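Local coordinates for amine Dehydrogenase (Pseudomonas putida, PDB 1JMX), which carries two covalently bound c-type hemes and, as the alpha subunit of a quinohemoprotein amine dehydrogenase, probably takes part in electron transfer, at residues Y63-Q68 against I231-Y236; D341-Q346 against K400-Q405; E419-R424 against N463-A468. One frame throughout, in Å; residues are numbered along the deposited sequence.

Interaction 1: Y63-Q68 against I231-Y236; sequences YLADKQ and ILYNGY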
# COMPACT_ATOMS: atom_id res chain seq x y z
N TYR A 63 1.82 10.11 -27.89
CA TYR A 63 3.10 10.44 -28.50
C TYR A 63 4.27 9.72 -27.84
O TYR A 63 5.09 9.10 -28.52
CB TYR A 63 3.33 11.96 -28.45
CG TYR A 63 4.66 12.38 -29.04
CD1 TYR A 63 5.74 12.73 -28.21
CD2 TYR A 63 4.86 12.39 -30.42
CE1 TYR A 63 6.98 13.06 -28.76
CE2 TYR A 63 6.11 12.71 -30.97
CZ TYR A 63 7.16 13.05 -30.14
OH TYR A 63 8.39 13.34 -30.68
N LEU A 64 4.33 9.77 -26.52
CA LEU A 64 5.42 9.13 -25.80
C LEU A 64 5.34 7.61 -25.77
O LEU A 64 6.36 6.93 -25.82
CB LEU A 64 5.50 9.71 -24.39
CG LEU A 64 5.79 11.21 -24.40
CD1 LEU A 64 5.49 11.83 -23.06
CD2 LEU A 64 7.23 11.45 -24.82
N ALA A 65 4.12 7.07 -25.74
CA ALA A 65 3.91 5.63 -25.71
C ALA A 65 4.36 4.97 -27.01
O ALA A 65 4.83 3.83 -27.01
CB ALA A 65 2.45 5.32 -25.42
N ASP A 66 4.21 5.68 -28.12
CA ASP A 66 4.61 5.17 -29.43
C ASP A 66 6.11 5.33 -29.62
O ASP A 66 6.79 4.39 -30.03
CB ASP A 66 3.89 5.93 -30.55
CG ASP A 66 2.45 5.49 -30.73
OD1 ASP A 66 1.82 4.95 -29.79
OD2 ASP A 66 1.93 5.70 -31.83
N LYS A 67 6.63 6.52 -29.32
CA LYS A 67 8.07 6.81 -29.46
C LYS A 67 8.94 6.00 -28.51
O LYS A 67 9.96 5.42 -28.91
CB LYS A 67 8.33 8.31 -29.23
CG LYS A 67 8.75 9.08 -30.46
CD LYS A 67 7.72 8.93 -31.59
CE LYS A 67 6.30 9.31 -31.13
NZ LYS A 67 5.18 8.97 -32.09
N GLN A 68 8.55 5.98 -27.24
CA GLN A 68 9.30 5.27 -26.21
C GLN A 68 8.45 4.26 -25.45
O GLN A 68 8.08 4.47 -24.29
CB GLN A 68 9.92 6.28 -25.26
CG GLN A 68 10.97 7.16 -25.92
CD GLN A 68 10.97 8.57 -25.37
OE1 GLN A 68 11.09 9.54 -26.12
NE2 GLN A 68 10.82 8.69 -24.06
N ILE A 231 -8.10 2.77 -28.71
CA ILE A 231 -6.91 3.39 -29.26
C ILE A 231 -5.86 2.30 -29.25
O ILE A 231 -5.94 1.37 -28.44
CB ILE A 231 -6.41 4.59 -28.40
CG1 ILE A 231 -7.48 5.68 -28.33
CG2 ILE A 231 -5.14 5.21 -29.03
CD1 ILE A 231 -7.06 6.93 -27.57
N LEU A 232 -4.89 2.41 -30.14
CA LEU A 232 -3.83 1.43 -30.24
C LEU A 232 -2.49 2.13 -30.06
O LEU A 232 -2.14 3.05 -30.81
CB LEU A 232 -3.94 0.73 -31.60
CG LEU A 232 -3.21 -0.57 -31.98
CD1 LEU A 232 -2.01 -0.28 -32.83
CD2 LEU A 232 -2.87 -1.40 -30.76
N TYR A 233 -1.77 1.73 -29.01
CA TYR A 233 -0.46 2.27 -28.67
C TYR A 233 0.65 1.33 -29.08
O TYR A 233 0.53 0.11 -28.93
CB TYR A 233 -0.33 2.50 -27.17
CG TYR A 233 -1.32 3.46 -26.58
CD1 TYR A 233 -2.40 3.01 -25.84
CD2 TYR A 233 -1.14 4.84 -26.72
CE1 TYR A 233 -3.28 3.90 -25.24
CE2 TYR A 233 -2.02 5.74 -26.14
CZ TYR A 233 -3.08 5.26 -25.39
OH TYR A 233 -3.94 6.14 -24.79
N ASN A 234 1.73 1.89 -29.60
CA ASN A 234 2.91 1.13 -30.00
C ASN A 234 2.64 -0.08 -30.89
O ASN A 234 3.34 -1.09 -30.81
CB ASN A 234 3.69 0.71 -28.75
CG ASN A 234 5.11 0.28 -29.05
OD1 ASN A 234 5.68 0.63 -30.08
ND2 ASN A 234 5.70 -0.50 -28.15
N GLY A 235 1.60 0.00 -31.72
CA GLY A 235 1.28 -1.07 -32.64
C GLY A 235 0.68 -2.35 -32.10
O GLY A 235 0.32 -3.22 -32.89
N TYR A 236 0.55 -2.48 -30.78
CA TYR A 236 -0.03 -3.69 -30.19
C TYR A 236 -0.81 -3.45 -28.90
O TYR A 236 -1.71 -4.23 -28.59
CB TYR A 236 1.04 -4.77 -29.97
CG TYR A 236 1.94 -4.56 -28.77
CD1 TYR A 236 1.80 -5.34 -27.62
CD2 TYR A 236 2.95 -3.59 -28.78
CE1 TYR A 236 2.63 -5.17 -26.52
CE2 TYR A 236 3.78 -3.41 -27.68
CZ TYR A 236 3.62 -4.20 -26.56
OH TYR A 236 4.47 -4.05 -25.50
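Ala-65 and Asp-66, on the last turn of helix 54-67, meet Tyr-233 and Asn-234 where strand 223-233 runs out. The close-packed part is small and includes the buried Ala-65 and Asn-234. The Ala-65 methyl points at the other segment and lies 3.8 Å from Tyr-233 CD2, obliquely to the ring. Pro-34 of helix 34-48 touches the side chains of both Ala-65 and Tyr-233 and extends the apolar patch. Next to it the carbonyl of Ala-65 is approached by Asn-234, with Ala-65 O 3.7 Å from Asn-234 CB. One hydrogen bond crosses the contact: Asn-234 N donates to Asp-66 OD1 over 3.1 Å. The N-H points almost straight at the oxygen (174°), yet reaches it from above the carboxylate, 60° out of its plane.

The acceptor end belongs to the heme-binding helical domain, while the donor sits in a hairpin of the closed eight-stranded antiparallel barrel that follows. Asn-234 and Gly-235 both have positive phi, as the two central residues of a type I' turn do, and Tyr-236 N bonds back to Tyr-233 O over 3.2 Å. At this tight reversal the N-H of Asn-234 is turned outward to the helix. The Ala-65 side chain is about 11 Å from a heme, so the seam does not touch the cofactor.

Toward solvent the contact loosens. Asp-66 and Tyr-233 are only partly buried, and OD1 of the aspartate lies near the plane of the tyrosine ring, at its edge. The other carboxylate oxygen, Asp-66 OD2, turns back to a salt bridge with Lys-62, one helical turn earlier. This neighbouring positive charge probably helps to keep Asp-66 ionised.

Interaction 2: D341-Q346 against K400-Q405; sequences DAKPGQ and KDANGQ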
# COMPACT_ATOMS: atom_id res chain seq x y z
N ASP A 341 -20.02 -45.27 -19.94
CA ASP A 341 -18.83 -46.09 -20.11
C ASP A 341 -17.63 -45.29 -20.63
O ASP A 341 -16.49 -45.79 -20.61
CB ASP A 341 -19.15 -47.24 -21.08
CG ASP A 341 -18.10 -48.35 -21.05
OD1 ASP A 341 -18.22 -49.26 -20.18
OD2 ASP A 341 -17.17 -48.34 -21.89
N ALA A 342 -17.88 -44.06 -21.10
CA ALA A 342 -16.82 -43.20 -21.64
C ALA A 342 -15.69 -43.05 -20.63
O ALA A 342 -15.93 -42.68 -19.48
CB ALA A 342 -17.39 -41.83 -22.01
N LYS A 343 -14.47 -43.41 -21.04
CA LYS A 343 -13.30 -43.33 -20.17
C LYS A 343 -12.96 -41.89 -19.82
O LYS A 343 -12.96 -41.01 -20.68
CB LYS A 343 -12.09 -43.99 -20.83
CG LYS A 343 -12.08 -45.52 -20.77
CD LYS A 343 -11.93 -46.04 -19.33
CE LYS A 343 -11.82 -47.58 -19.28
NZ LYS A 343 -10.55 -48.10 -19.89
N PRO A 344 -12.64 -41.63 -18.55
CA PRO A 344 -12.29 -40.28 -18.10
C PRO A 344 -10.96 -39.80 -18.72
O PRO A 344 -10.00 -40.56 -18.80
CB PRO A 344 -12.18 -40.44 -16.59
CG PRO A 344 -11.69 -41.85 -16.44
CD PRO A 344 -12.55 -42.59 -17.43
N GLY A 345 -10.94 -38.56 -19.19
CA GLY A 345 -9.73 -38.01 -19.79
C GLY A 345 -10.05 -36.88 -20.74
O GLY A 345 -11.22 -36.62 -21.04
N GLN A 346 -9.01 -36.20 -21.22
CA GLN A 346 -9.21 -35.09 -22.14
C GLN A 346 -9.45 -35.59 -23.57
O GLN A 346 -8.91 -36.62 -23.99
CB GLN A 346 -8.01 -34.12 -22.09
CG GLN A 346 -7.73 -33.44 -20.73
CD GLN A 346 -8.51 -32.12 -20.49
OE1 GLN A 346 -9.07 -31.53 -21.42
NE2 GLN A 346 -8.51 -31.66 -19.24
N LYS A 400 -9.26 -37.99 -11.96
CA LYS A 400 -8.18 -38.78 -12.53
C LYS A 400 -8.67 -39.39 -13.82
O LYS A 400 -9.83 -39.79 -13.93
CB LYS A 400 -7.73 -39.88 -11.57
CG LYS A 400 -6.85 -39.39 -10.43
CD LYS A 400 -6.15 -40.54 -9.75
CE LYS A 400 -5.07 -40.05 -8.78
NZ LYS A 400 -5.63 -39.28 -7.64
N ASP A 401 -7.79 -39.43 -14.81
CA ASP A 401 -8.17 -40.02 -16.09
C ASP A 401 -7.97 -41.54 -16.08
O ASP A 401 -7.59 -42.13 -15.05
CB ASP A 401 -7.42 -39.34 -17.23
CG ASP A 401 -5.93 -39.51 -17.14
OD1 ASP A 401 -5.44 -40.28 -16.30
OD2 ASP A 401 -5.24 -38.86 -17.95
N ALA A 402 -8.23 -42.17 -17.23
CA ALA A 402 -8.10 -43.62 -17.39
C ALA A 402 -6.69 -44.11 -17.10
O ALA A 402 -6.49 -45.27 -16.73
CB ALA A 402 -8.52 -44.02 -18.79
N ASN A 403 -5.71 -43.22 -17.24
CA ASN A 403 -4.31 -43.55 -16.98
C ASN A 403 -3.87 -43.27 -15.54
O ASN A 403 -2.67 -43.32 -15.24
CB ASN A 403 -3.40 -42.81 -17.96
CG ASN A 403 -3.55 -43.31 -19.38
OD1 ASN A 403 -4.02 -44.43 -19.61
ND2 ASN A 403 -3.14 -42.49 -20.35
N GLY A 404 -4.82 -42.98 -14.65
CA GLY A 404 -4.47 -42.72 -13.27
C GLY A 404 -3.78 -41.39 -13.02
O GLY A 404 -3.31 -41.12 -11.90
N GLN A 405 -3.70 -40.56 -14.05
CA GLN A 405 -3.08 -39.25 -13.96
C GLN A 405 -4.13 -38.18 -13.62
O GLN A 405 -5.31 -38.35 -13.93
CB GLN A 405 -2.37 -38.91 -15.28
CG GLN A 405 -1.03 -38.17 -15.10
CD GLN A 405 -0.05 -38.95 -14.21
OE1 GLN A 405 0.23 -40.13 -14.46
NE2 GLN A 405 0.46 -38.29 -13.15
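Pro-344 and Ala-402 bury more than the other residues here, and Asp-401 comes next. The pyrrolidine ring of Pro-344 lies against the backbone at the start of the 400-405 loop: Pro-344 CB rests 3.6 Å from Lys-400 O, and Pro-344 CG is equally far from Ala-402 N. The carbonyl of the same proline accepts the single cross-segment hydrogen bond, from Ala-402 N to Pro-344 O at 2.9 Å. That bond is bent, with an angle of 146° at the hydrogen, and the donor stands above the carbonyl plane. The methyl of Ala-402 fits beside the bent aliphatic chain of Lys-343, with Ala-402 CB 4.0 Å from Lys-343 CD.

These pieces join domain III, at the beginning of strand 345-351, to a beta hairpin of domain IV, both of the E-set clan. The hairpin reverses through a type I turn, Asp-401 to Gly-404, with Gly-404 at positive phi as the G1 bulge, and Asp-401 N pairs with Gln-405 O.

Asp-401 works in two directions. Its CB packs against Gly-345 CA at 3.7 Å, where the backbone has a phi of 157° and no side chain intervenes. Its carboxylate leads away from domain III: with CG in the crowded position between the backbone N and carbonyl carbon (chi1 62°), Asp-401 OD1 turns over its own loop and takes Gln-405 N at 2.9 Å and, weakly, Asn-403 N.

Interaction 3: E419-R424 against N463-A468; sequences EPFNER and NLKVIA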
# COMPACT_ATOMS: atom_id res chain seq x y z
N GLU A 419 -16.28 -18.98 6.70
CA GLU A 419 -16.04 -19.42 8.07
C GLU A 419 -14.84 -18.68 8.61
O GLU A 419 -13.96 -18.30 7.84
CB GLU A 419 -15.75 -20.91 8.11
CG GLU A 419 -16.76 -21.74 7.37
CD GLU A 419 -16.68 -23.20 7.73
OE1 GLU A 419 -15.57 -23.79 7.63
OE2 GLU A 419 -17.73 -23.75 8.13
N PRO A 420 -14.78 -18.46 9.93
CA PRO A 420 -13.64 -17.77 10.55
C PRO A 420 -12.36 -18.50 10.19
O PRO A 420 -12.32 -19.73 10.23
CB PRO A 420 -13.93 -17.92 12.04
CG PRO A 420 -15.42 -17.92 12.09
CD PRO A 420 -15.78 -18.82 10.95
N PHE A 421 -11.34 -17.76 9.79
CA PHE A 421 -10.07 -18.38 9.42
C PHE A 421 -9.30 -18.85 10.65
O PHE A 421 -8.60 -19.87 10.61
CB PHE A 421 -9.22 -17.41 8.61
CG PHE A 421 -7.97 -18.03 8.05
CD1 PHE A 421 -8.02 -18.81 6.90
CD2 PHE A 421 -6.74 -17.83 8.67
CE1 PHE A 421 -6.87 -19.38 6.36
CE2 PHE A 421 -5.58 -18.40 8.15
CZ PHE A 421 -5.64 -19.18 6.99
N ASN A 422 -9.40 -18.10 11.74
CA ASN A 422 -8.70 -18.46 12.97
C ASN A 422 -9.51 -18.15 14.22
O ASN A 422 -10.61 -17.60 14.14
CB ASN A 422 -7.32 -17.79 13.02
CG ASN A 422 -7.38 -16.27 12.90
OD1 ASN A 422 -8.31 -15.62 13.39
ND2 ASN A 422 -6.38 -15.69 12.24
N GLU A 423 -8.97 -18.55 15.37
CA GLU A 423 -9.63 -18.34 16.65
C GLU A 423 -9.94 -16.87 16.84
O GLU A 423 -10.99 -16.50 17.39
CB GLU A 423 -8.74 -18.85 17.79
N ARG A 424 -9.04 -16.02 16.36
CA ARG A 424 -9.20 -14.59 16.48
C ARG A 424 -10.44 -14.10 15.73
O ARG A 424 -11.20 -13.28 16.24
CB ARG A 424 -7.92 -13.89 16.00
N ASN A 463 -10.83 -11.97 8.66
CA ASN A 463 -9.91 -13.00 8.19
C ASN A 463 -10.82 -14.21 7.95
O ASN A 463 -11.23 -14.89 8.90
CB ASN A 463 -8.87 -13.28 9.27
CG ASN A 463 -7.64 -13.95 8.73
OD1 ASN A 463 -7.59 -14.35 7.57
ND2 ASN A 463 -6.62 -14.09 9.57
N LEU A 464 -11.17 -14.43 6.69
CA LEU A 464 -12.10 -15.49 6.32
C LEU A 464 -11.60 -16.71 5.53
O LEU A 464 -10.62 -16.66 4.79
CB LEU A 464 -13.29 -14.87 5.57
CG LEU A 464 -14.05 -13.76 6.29
CD1 LEU A 464 -15.18 -13.27 5.40
CD2 LEU A 464 -14.60 -14.27 7.62
N LYS A 465 -12.33 -17.80 5.71
CA LYS A 465 -12.06 -19.06 5.04
C LYS A 465 -13.22 -19.24 4.07
O LYS A 465 -14.38 -19.22 4.48
CB LYS A 465 -12.01 -20.20 6.06
CG LYS A 465 -11.34 -21.46 5.54
CD LYS A 465 -10.82 -22.34 6.68
CE LYS A 465 -11.95 -22.80 7.61
NZ LYS A 465 -11.49 -23.88 8.55
N VAL A 466 -12.90 -19.31 2.79
CA VAL A 466 -13.90 -19.46 1.74
C VAL A 466 -14.14 -20.93 1.42
O VAL A 466 -13.27 -21.59 0.85
CB VAL A 466 -13.45 -18.70 0.48
CG1 VAL A 466 -14.41 -18.95 -0.67
CG2 VAL A 466 -13.37 -17.20 0.79
N ILE A 467 -15.32 -21.44 1.76
CA ILE A 467 -15.67 -22.84 1.52
C ILE A 467 -16.62 -23.05 0.35
O ILE A 467 -17.71 -22.48 0.31
CB ILE A 467 -16.34 -23.50 2.76
CG1 ILE A 467 -15.62 -23.10 4.05
CG2 ILE A 467 -16.35 -25.03 2.60
CD1 ILE A 467 -14.20 -23.51 4.10
N ALA A 468 -16.18 -23.86 -0.61
CA ALA A 468 -16.99 -24.21 -1.77
C ALA A 468 -17.34 -25.69 -1.64
O ALA A 468 -16.48 -26.50 -1.27
CB ALA A 468 -16.22 -23.99 -3.06
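An antiparallel strand pairing in domain IV ends here, where strand 406-420 peels off strand 462-470 and turns into helix 423-427. Glu-419 and Lys-465 form a hydrogen-bonded pair: Glu-419 N reaches Lys-465 O at 2.9 Å, and Lys-465 N returns to Glu-419 O at 2.7 Å, nearly along the C=O axis. One further bond, Phe-421 N to Asn-463 O at 3.0 Å, continues the pairing past Pro-420. On the side of the sheet that carries Glu-419 and Lys-465 the two side chains cross obliquely, but Glu-419 OE1 stays 4.2 Å from Lys-465 NZ, beyond a salt bridge. The glutamate instead lies across Ile-467, its OE1 3.6 Å from Ile-467 CG1. Phe-421 has CG anti to the backbone N (chi1 -173°), which brings its ring obliquely across the amide of Asn-463; the two planes are 20° apart and Phe-421 CG is 3.7 Å from Asn-463 OD1. Lys-465 CB meets the ring at its edge. Asn-422 is the N-cap, its OD1 bonded to Ala-425 N.

Beyond, His-480 of strand 476-484 stacks on Phe-421 and hydrogen-bonds Asn-463 OD1, and the backbone of another protein chain packs on Asn-463. Pro-420 rests on helix 423-427, and Val-431 of helix 430-433 touches both Pro-420 and Leu-464.

Overall arrangement
The contacts share no helix or strand, though the turn of interaction 2 leads into strand 406-420, whose far end pairs in interaction 3. Interactions 2 and 3 come nearest, about 17 Å between their closest atoms, while interaction 1 lies across the chain's centre from both. Interactions 1 and 2 join different domains, heme-binding to barrel and domain III to domain IV, each through a single cross-segment hydrogen bond and a small apolar patch. The first is partly buried and uses a carboxylate acceptor; the second is a surface contact made through a backbone carbonyl. Interaction 3 stays inside domain IV, where three main-chain bonds of a sheet carry a partly buried contact more than twice as large.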